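PDB 6KRW: protein-tyrosine-phosphatase PTP1 from Arabidopsis thaliana, which removes phosphate from tyrosine residues of proteins, acting on the MAP kinase MPK6 and, with MKP1, repressing salicylic acid and camalexin biosynthesis. Local coordinates for residues D212-R217 with F290-A294; M117-E122 with F160-L165. The contacts are given in a common frame with arbitrary orientation. Residues are numbered along the deposited sequence.

Contact 1: residues D212-R217 with F290-A294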
ATOM      1  N   ASP A 212      18.517   2.563  -0.944  1.00 31.39           N
ATOM      2  CA  ASP A 212      18.408   3.073  -2.336  1.00 31.48           C
ATOM      3  C   ASP A 212      16.963   2.863  -2.809  1.00 33.69           C
ATOM      4  O   ASP A 212      16.183   2.304  -2.065  1.00 27.67           O
ATOM      5  CB  ASP A 212      19.481   2.438  -3.226  1.00 31.89           C
ATOM      6  CG  ASP A 212      19.305   0.946  -3.397  1.00 38.72           C
ATOM      7  OD1 ASP A 212      18.216   0.513  -3.835  1.00 33.76           O
ATOM      8  OD2 ASP A 212      20.292   0.234  -3.158  1.00 58.10           O
ATOM      9  N   THR A 213      16.638   3.245  -4.031  1.00 27.37           N
ATOM     10  CA  THR A 213      15.227   3.205  -4.498  1.00 25.68           C
ATOM     11  C   THR A 213      14.976   2.003  -5.407  1.00 29.98           C
ATOM     12  O   THR A 213      13.878   1.877  -5.948  1.00 28.30           O
ATOM     13  CB  THR A 213      14.855   4.483  -5.258  1.00 27.57           C
ATOM     14  OG1 THR A 213      15.643   4.588  -6.449  1.00 29.50           O
ATOM     15  CG2 THR A 213      15.028   5.708  -4.389  1.00 26.76           C
ATOM     16  N   VAL A 214      15.975   1.133  -5.586  1.00 29.47           N
ATOM     17  CA  VAL A 214      15.883   0.141  -6.685  1.00 34.27           C
ATOM     18  C   VAL A 214      14.805  -0.904  -6.381  1.00 28.24           C
ATOM     19  O   VAL A 214      14.036  -1.226  -7.311  1.00 30.14           O
ATOM     20  CB  VAL A 214      17.264  -0.487  -6.924  1.00 34.70           C
ATOM     21  CG1 VAL A 214      17.199  -1.541  -8.014  1.00 35.54           C
ATOM     22  CG2 VAL A 214      18.295   0.572  -7.268  1.00 38.06           C
ATOM     23  N   ALA A 215      14.784  -1.470  -5.170  1.00 27.32           N
ATOM     24  CA  ALA A 215      13.820  -2.561  -4.875  1.00 30.86           C
ATOM     25  C   ALA A 215      12.390  -1.991  -4.905  1.00 27.78           C
ATOM     26  O   ALA A 215      11.489  -2.587  -5.514  1.00 26.10           O
ATOM     27  CB  ALA A 215      14.125  -3.160  -3.533  1.00 30.13           C
ATOM     28  N   VAL A 216      12.202  -0.817  -4.324  1.00 25.44           N
ATOM     29  CA  VAL A 216      10.823  -0.246  -4.313  1.00 24.89           C
ATOM     30  C   VAL A 216      10.370   0.051  -5.745  1.00 25.63           C
ATOM     31  O   VAL A 216       9.209  -0.257  -6.100  1.00 27.80           O
ATOM     32  CB  VAL A 216      10.794   0.987  -3.408  1.00 25.15           C
ATOM     33  CG1 VAL A 216       9.459   1.694  -3.573  1.00 27.75           C
ATOM     34  CG2 VAL A 216      10.971   0.605  -1.964  1.00 28.54           C
ATOM     35  N   ARG A 217      11.251   0.574  -6.585  1.00 25.72           N
ATOM     36  CA  ARG A 217      10.873   0.832  -7.994  1.00 27.11           C
ATOM     37  C   ARG A 217      10.640  -0.484  -8.741  1.00 31.12           C
ATOM     38  O   ARG A 217       9.798  -0.497  -9.644  1.00 29.71           O
ATOM     39  CB  ARG A 217      11.904   1.745  -8.655  1.00 32.09           C
ATOM     40  CG  ARG A 217      11.806   3.175  -8.150  1.00 28.97           C
ATOM     41  CD  ARG A 217      12.712   4.139  -8.877  1.00 34.15           C
ATOM     42  NE  ARG A 217      14.099   3.723  -8.879  1.00 35.94           N
ATOM     43  CZ  ARG A 217      14.749   3.219  -9.918  1.00 35.83           C
ATOM     44  NH1 ARG A 217      14.134   3.027 -11.074  1.00 42.55           N
ATOM     45  NH2 ARG A 217      16.025   2.915  -9.795  1.00 43.99           N
ATOM     46  N   PHE A 290      12.268  10.223   0.444  1.00 21.71           N
ATOM     47  CA  PHE A 290      12.400   8.963  -0.334  1.00 21.05           C
ATOM     48  C   PHE A 290      11.359   8.938  -1.458  1.00 22.97           C
ATOM     49  O   PHE A 290      11.653   8.479  -2.548  1.00 23.02           O
ATOM     50  CB  PHE A 290      12.302   7.759   0.598  1.00 22.06           C
ATOM     51  CG  PHE A 290      12.492   6.427  -0.080  1.00 21.68           C
ATOM     52  CD1 PHE A 290      13.765   5.937  -0.341  1.00 23.29           C
ATOM     53  CD2 PHE A 290      11.414   5.655  -0.461  1.00 23.07           C
ATOM     54  CE1 PHE A 290      13.931   4.713  -0.976  1.00 24.00           C
ATOM     55  CE2 PHE A 290      11.579   4.432  -1.092  1.00 26.99           C
ATOM     56  CZ  PHE A 290      12.854   3.956  -1.348  1.00 24.97           C
ATOM     57  N   CYS A 291      10.144   9.460  -1.191  1.00 20.71           N
ATOM     58  CA  CYS A 291       9.103   9.567  -2.244  1.00 19.57           C
ATOM     59  C   CYS A 291       9.676  10.361  -3.415  1.00 21.23           C
ATOM     60  O   CYS A 291       9.587   9.940  -4.540  1.00 21.53           O
ATOM     61  CB  CYS A 291       7.874  10.356  -1.786  1.00 23.48           C
ATOM     62  SG  CYS A 291       6.805   9.509  -0.615  1.00 23.76           S
ATOM     63  N   TYR A 292      10.246  11.533  -3.126  1.00 20.66           N
ATOM     64  CA  TYR A 292      10.775  12.401  -4.204  1.00 20.84           C
ATOM     65  C   TYR A 292      11.893  11.667  -4.954  1.00 22.29           C
ATOM     66  O   TYR A 292      11.901  11.665  -6.175  1.00 22.31           O
ATOM     67  CB  TYR A 292      11.310  13.704  -3.632  1.00 22.60           C
ATOM     68  CG  TYR A 292      10.298  14.822  -3.588  1.00 20.74           C
ATOM     69  CD1 TYR A 292      10.063  15.576  -4.716  1.00 25.03           C
ATOM     70  CD2 TYR A 292       9.607  15.129  -2.432  1.00 22.53           C
ATOM     71  CE1 TYR A 292       9.151  16.607  -4.716  1.00 25.88           C
ATOM     72  CE2 TYR A 292       8.693  16.172  -2.413  1.00 22.62           C
ATOM     73  CZ  TYR A 292       8.468  16.900  -3.558  1.00 23.26           C
ATOM     74  OH  TYR A 292       7.562  17.944  -3.606  1.00 25.34           O
ATOM     75  N   ASN A 293      12.806  11.036  -4.212  1.00 22.96           N
ATOM     76  CA  ASN A 293      13.974  10.373  -4.846  1.00 22.32           C
ATOM     77  C   ASN A 293      13.480   9.230  -5.725  1.00 20.78           C
ATOM     78  O   ASN A 293      13.983   9.094  -6.850  1.00 24.77           O
ATOM     79  CB  ASN A 293      14.945   9.910  -3.766  1.00 24.99           C
ATOM     80  CG  ASN A 293      15.723  11.055  -3.167  1.00 28.29           C
ATOM     81  OD1 ASN A 293      16.110  11.969  -3.871  1.00 39.33           O
ATOM     82  ND2 ASN A 293      16.016  10.984  -1.884  1.00 35.30           N
ATOM     83  N   ALA A 294      12.528   8.439  -5.232  1.00 21.32           N
ATOM     84  CA  ALA A 294      12.042   7.286  -6.016  1.00 21.65           C
ATOM     85  C   ALA A 294      11.331   7.809  -7.262  1.00 20.65           C
ATOM     86  O   ALA A 294      11.409   7.197  -8.324  1.00 23.69           O
ATOM     87  CB  ALA A 294      11.153   6.385  -5.194  1.00 22.08           C
TER
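Phe290 lays its ring against the start of helix 214-223: CE1 lies 3.5 Å from the backbone O of Asp212 and 3.7 Å from CG2 of Thr213, while CZ lies 3.9 Å from CG2 of Val216. The carbonyl oxygen and the valine methyl both meet the ring close to its plane, so the ring presents its edge to the helix start. Thr213 serves two purposes. Its methyl CG2 packs on the backbone of helix 285-303, 3.7 Å from Ala294 CA, and the small alanine lets the two segments approach to 5.4 Å between Thr213 CA and Ala294 CA. Thr213 OG1 accepts from Arg217 NE at 3.0 Å and is hydrogen-bonded to Asp297 as well. The aliphatic part of Arg217 runs past Ala294, with CD 3.4 Å from Ala294 O, and its NH1 reaches salt bridges with Glu298 and Asp301, one and two turns further along helix 285-303. No hydrogen bond joins the two segments themselves. Asp212, just before the turn into the helix, makes a capping bond, its OD1 accepting from Val214 N at 2.9 Å. This is helix packing in the helical part of the phosphatase domain: helix 242-259 supplies Thr246, Tyr247 and Ile250 against Phe290, Val216 and Ala294, and Tyr201, just beyond strand 194-200, touches Val216.

Contact 2: residues M117-E122 with F160-L165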
ATOM      1  N   MET A 117      -6.401 -12.820  10.676  1.00 29.84           N
ATOM      2  CA  MET A 117      -5.964 -13.388   9.380  1.00 33.21           C
ATOM      3  C   MET A 117      -7.141 -13.915   8.547  1.00 30.98           C
ATOM      4  O   MET A 117      -7.103 -13.736   7.318  1.00 28.35           O
ATOM      5  CB  MET A 117      -4.935 -14.493   9.614  1.00 47.12           C
ATOM      6  CG  MET A 117      -3.689 -13.963  10.266  1.00 48.79           C
ATOM      7  SD  MET A 117      -2.420 -15.221  10.489  0.90 52.89           S
ATOM      8  CE  MET A 117      -1.182 -14.242  11.331  1.00 86.24           C
ATOM      9  N   GLU A 118      -8.163 -14.521   9.170  1.00 31.91           N
ATOM     10  CA  GLU A 118      -9.350 -14.919   8.374  1.00 30.56           C
ATOM     11  C   GLU A 118     -10.017 -13.655   7.817  1.00 29.11           C
ATOM     12  O   GLU A 118     -10.386 -13.653   6.635  1.00 28.65           O
ATOM     13  CB  GLU A 118     -10.352 -15.739   9.189  1.00 34.30           C
ATOM     14  CG  GLU A 118     -11.489 -16.265   8.335  1.00 39.17           C
ATOM     15  CD  GLU A 118     -12.509 -17.113   9.066  1.00 49.37           C
ATOM     16  OE1 GLU A 118     -13.551 -17.437   8.456  1.00 55.84           O
ATOM     17  OE2 GLU A 118     -12.280 -17.425  10.253  1.00 46.22           O
ATOM     18  N   ASP A 119     -10.123 -12.616   8.633  1.00 28.81           N
ATOM     19  CA  ASP A 119     -10.688 -11.314   8.178  1.00 28.49           C
ATOM     20  C   ASP A 119      -9.913 -10.792   6.965  1.00 27.42           C
ATOM     21  O   ASP A 119     -10.526 -10.351   5.963  1.00 25.08           O
ATOM     22  CB  ASP A 119     -10.654 -10.278   9.303  1.00 27.91           C
ATOM     23  CG  ASP A 119     -11.587 -10.585  10.469  1.00 35.17           C
ATOM     24  OD1 ASP A 119     -12.522 -11.423  10.290  1.00 33.86           O
ATOM     25  OD2 ASP A 119     -11.358 -10.011  11.554  1.00 32.78           O
ATOM     26  N   PHE A 120      -8.586 -10.842   7.047  1.00 25.58           N
ATOM     27  CA  PHE A 120      -7.734 -10.370   5.935  1.00 26.88           C
ATOM     28  C   PHE A 120      -8.018 -11.158   4.658  1.00 26.78           C
ATOM     29  O   PHE A 120      -8.214 -10.549   3.588  1.00 25.11           O
ATOM     30  CB  PHE A 120      -6.260 -10.454   6.325  1.00 26.68           C
ATOM     31  CG  PHE A 120      -5.328 -10.085   5.205  1.00 25.36           C
ATOM     32  CD1 PHE A 120      -4.990  -8.758   4.968  1.00 28.42           C
ATOM     33  CD2 PHE A 120      -4.788 -11.076   4.388  1.00 31.25           C
ATOM     34  CE1 PHE A 120      -4.142  -8.432   3.923  1.00 27.72           C
ATOM     35  CE2 PHE A 120      -3.950 -10.736   3.339  1.00 29.48           C
ATOM     36  CZ  PHE A 120      -3.598  -9.425   3.119  1.00 27.30           C
ATOM     37  N   TRP A 121      -7.973 -12.496   4.722  1.00 25.28           N
ATOM     38  CA  TRP A 121      -8.182 -13.277   3.492  1.00 26.75           C
ATOM     39  C   TRP A 121      -9.609 -13.139   2.990  1.00 24.29           C
ATOM     40  O   TRP A 121      -9.790 -13.162   1.761  1.00 27.55           O
ATOM     41  CB  TRP A 121      -7.752 -14.729   3.704  1.00 29.94           C
ATOM     42  CG  TRP A 121      -6.262 -14.850   3.725  1.00 28.83           C
ATOM     43  CD1 TRP A 121      -5.476 -15.221   4.776  1.00 30.08           C
ATOM     44  CD2 TRP A 121      -5.382 -14.581   2.627  1.00 28.62           C
ATOM     45  NE1 TRP A 121      -4.154 -15.218   4.402  1.00 29.73           N
ATOM     46  CE2 TRP A 121      -4.068 -14.832   3.090  1.00 30.27           C
ATOM     47  CE3 TRP A 121      -5.578 -14.161   1.303  1.00 31.03           C
ATOM     48  CZ2 TRP A 121      -2.958 -14.664   2.261  1.00 30.80           C
ATOM     49  CZ3 TRP A 121      -4.477 -13.997   0.487  1.00 31.74           C
ATOM     50  CH2 TRP A 121      -3.187 -14.233   0.972  1.00 32.27           C
ATOM     51  N   GLU A 122     -10.580 -12.989   3.903  1.00 28.90           N
ATOM     52  CA  GLU A 122     -11.979 -12.765   3.479  1.00 31.10           C
ATOM     53  C   GLU A 122     -12.033 -11.445   2.702  1.00 26.99           C
ATOM     54  O   GLU A 122     -12.688 -11.403   1.648  1.00 26.16           O
ATOM     55  CB  GLU A 122     -12.891 -12.730   4.690  1.00 31.08           C
ATOM     56  CG  GLU A 122     -14.341 -12.600   4.309  1.00 33.89           C
ATOM     57  CD  GLU A 122     -14.994 -13.847   3.754  1.00 38.62           C
ATOM     58  OE1 GLU A 122     -14.572 -14.931   4.127  1.00 45.80           O
ATOM     59  OE2 GLU A 122     -15.979 -13.721   2.994  1.00 47.25           O
ATOM     60  N   PHE A 160      -7.905 -20.830   7.196  1.00 42.94           N
ATOM     61  CA  PHE A 160      -8.399 -19.681   7.988  1.00 41.33           C
ATOM     62  C   PHE A 160      -9.914 -19.777   8.014  1.00 44.10           C
ATOM     63  O   PHE A 160     -10.555 -19.290   7.079  1.00 43.95           O
ATOM     64  CB  PHE A 160      -7.937 -18.356   7.387  1.00 44.61           C
ATOM     65  CG  PHE A 160      -6.456 -18.290   7.129  1.00 39.02           C
ATOM     66  CD1 PHE A 160      -5.574 -17.903   8.130  1.00 35.91           C
ATOM     67  CD2 PHE A 160      -5.948 -18.626   5.883  1.00 40.10           C
ATOM     68  CE1 PHE A 160      -4.203 -17.852   7.886  1.00 34.23           C
ATOM     69  CE2 PHE A 160      -4.583 -18.556   5.636  1.00 37.51           C
ATOM     70  CZ  PHE A 160      -3.716 -18.164   6.637  1.00 37.35           C
ATOM     71  N   GLY A 161     -10.445 -20.451   9.027  1.00 49.18           N
ATOM     72  CA  GLY A 161     -11.876 -20.793   9.084  1.00 48.43           C
ATOM     73  C   GLY A 161     -12.305 -21.473   7.798  1.00 47.01           C
ATOM     74  O   GLY A 161     -11.797 -22.589   7.508  1.00 49.34           O
ATOM     75  N   ASN A 162     -13.134 -20.791   7.013  1.00 53.28           N
ATOM     76  CA  ASN A 162     -13.731 -21.335   5.770  1.00 57.32           C
ATOM     77  C   ASN A 162     -12.754 -21.212   4.595  1.00 49.22           C
ATOM     78  O   ASN A 162     -13.119 -21.653   3.491  1.00 52.02           O
ATOM     79  CB  ASN A 162     -15.034 -20.597   5.459  1.00 64.56           C
ATOM     80  CG  ASN A 162     -15.917 -21.345   4.487  1.00 95.37           C
ATOM     81  OD1 ASN A 162     -15.838 -22.567   4.386  1.00100.13           O
ATOM     82  ND2 ASN A 162     -16.759 -20.622   3.768  1.00104.05           N
ATOM     83  N   ILE A 163     -11.567 -20.638   4.812  1.00 43.94           N
ATOM     84  CA  ILE A 163     -10.652 -20.268   3.695  1.00 43.19           C
ATOM     85  C   ILE A 163      -9.423 -21.181   3.715  1.00 42.81           C
ATOM     86  O   ILE A 163      -8.814 -21.382   4.794  1.00 44.43           O
ATOM     87  CB  ILE A 163     -10.263 -18.784   3.795  1.00 36.91           C
ATOM     88  CG1 ILE A 163     -11.441 -17.896   3.391  1.00 38.24           C
ATOM     89  CG2 ILE A 163      -9.027 -18.494   2.970  1.00 43.52           C
ATOM     90  CD1 ILE A 163     -11.244 -16.419   3.688  1.00 37.58           C
ATOM     91  N   SER A 164      -9.046 -21.684   2.544  1.00 43.91           N
ATOM     92  CA  SER A 164      -7.782 -22.445   2.372  1.00 48.23           C
ATOM     93  C   SER A 164      -6.820 -21.646   1.489  1.00 47.81           C
ATOM     94  O   SER A 164      -7.261 -21.023   0.506  1.00 43.14           O
ATOM     95  CB  SER A 164      -8.039 -23.809   1.812  1.00 65.80           C
ATOM     96  OG  SER A 164      -8.457 -23.726   0.459  1.00 70.35           O
ATOM     97  N   LEU A 165      -5.542 -21.667   1.842  1.00 44.44           N
ATOM     98  CA  LEU A 165      -4.473 -20.960   1.090  1.00 41.76           C
ATOM     99  C   LEU A 165      -3.384 -21.950   0.678  1.00 46.39           C
ATOM    100  O   LEU A 165      -2.967 -22.770   1.507  1.00 47.18           O
ATOM    101  CB  LEU A 165      -3.898 -19.871   1.989  1.00 36.91           C
ATOM    102  CG  LEU A 165      -2.810 -18.993   1.380  1.00 40.04           C
ATOM    103  CD1 LEU A 165      -3.362 -18.098   0.287  1.00 44.67           C
ATOM    104  CD2 LEU A 165      -2.141 -18.161   2.459  1.00 42.62           C
TER
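The beta turn 160-163 is pressed so closely against helix 117-126 that a CB on Gly161 would fall 2.4 Å from Glu118 OE2. It is a type II' turn, closing the beta hairpin of strands 158-160 and 163-172 at the edge of the mixed sheet of the phosphatase domain. Gly161 has a phi of 52°, which glycine adopts readily, and its missing side chain leaves room for the glutamate. Hydrogen bonds of 2.6 Å from Phe160 N to Ile163 O and 2.8 Å from Ile163 N to Phe160 O close the turn. The helix segment crosses the strand segment at 83°, their axes 9.7 Å apart, and the gap is filled by large apolar side chains. On one side of its ring Phe160 meets both Met117, whose CB is 3.8 Å from Phe160 CD1, and Trp121, whose CD1 sits over the phenyl face, 3.6 Å from Phe160 CE2; the Met117 sulfur adds an oblique Met-aromatic contact. The broad indole's NE1 donates to Tyr150 O, so its one polar atom is satisfied. Ile163, beta-branched and so at home in a strand, extends its CD1 to 3.5 Å from Glu122 N. Beyond it, Glu122 OE2 is hydrogen-bonded to Tyr186 of strand 178-186. On the same side of the indole as Phe160, Leu165 CD1 makes a CH-pi contact, 4.1 Å from the centroid of the Trp121 six-membered ring.

Contacts 1 and 2 lie on opposite sides of the chain's centre, their own centres 33 Å apart and their nearest atoms about 18 Å apart. Contact 2 comes first along the chain and closes before contact 1 opens. Between the two in sequence run strands 178-186 and 194-200, which carry the sheet inward from the hairpin. Strand 233-236 and the loop bearing the catalytic Cys237 fall between the two segments of contact 1. All four segments belong to the one phosphatase domain: contact 2 fixes helix 117-126 to the outer hairpin of its mixed sheet, and contact 1 joins helices 214-223 and 285-303 on the far side of the domain.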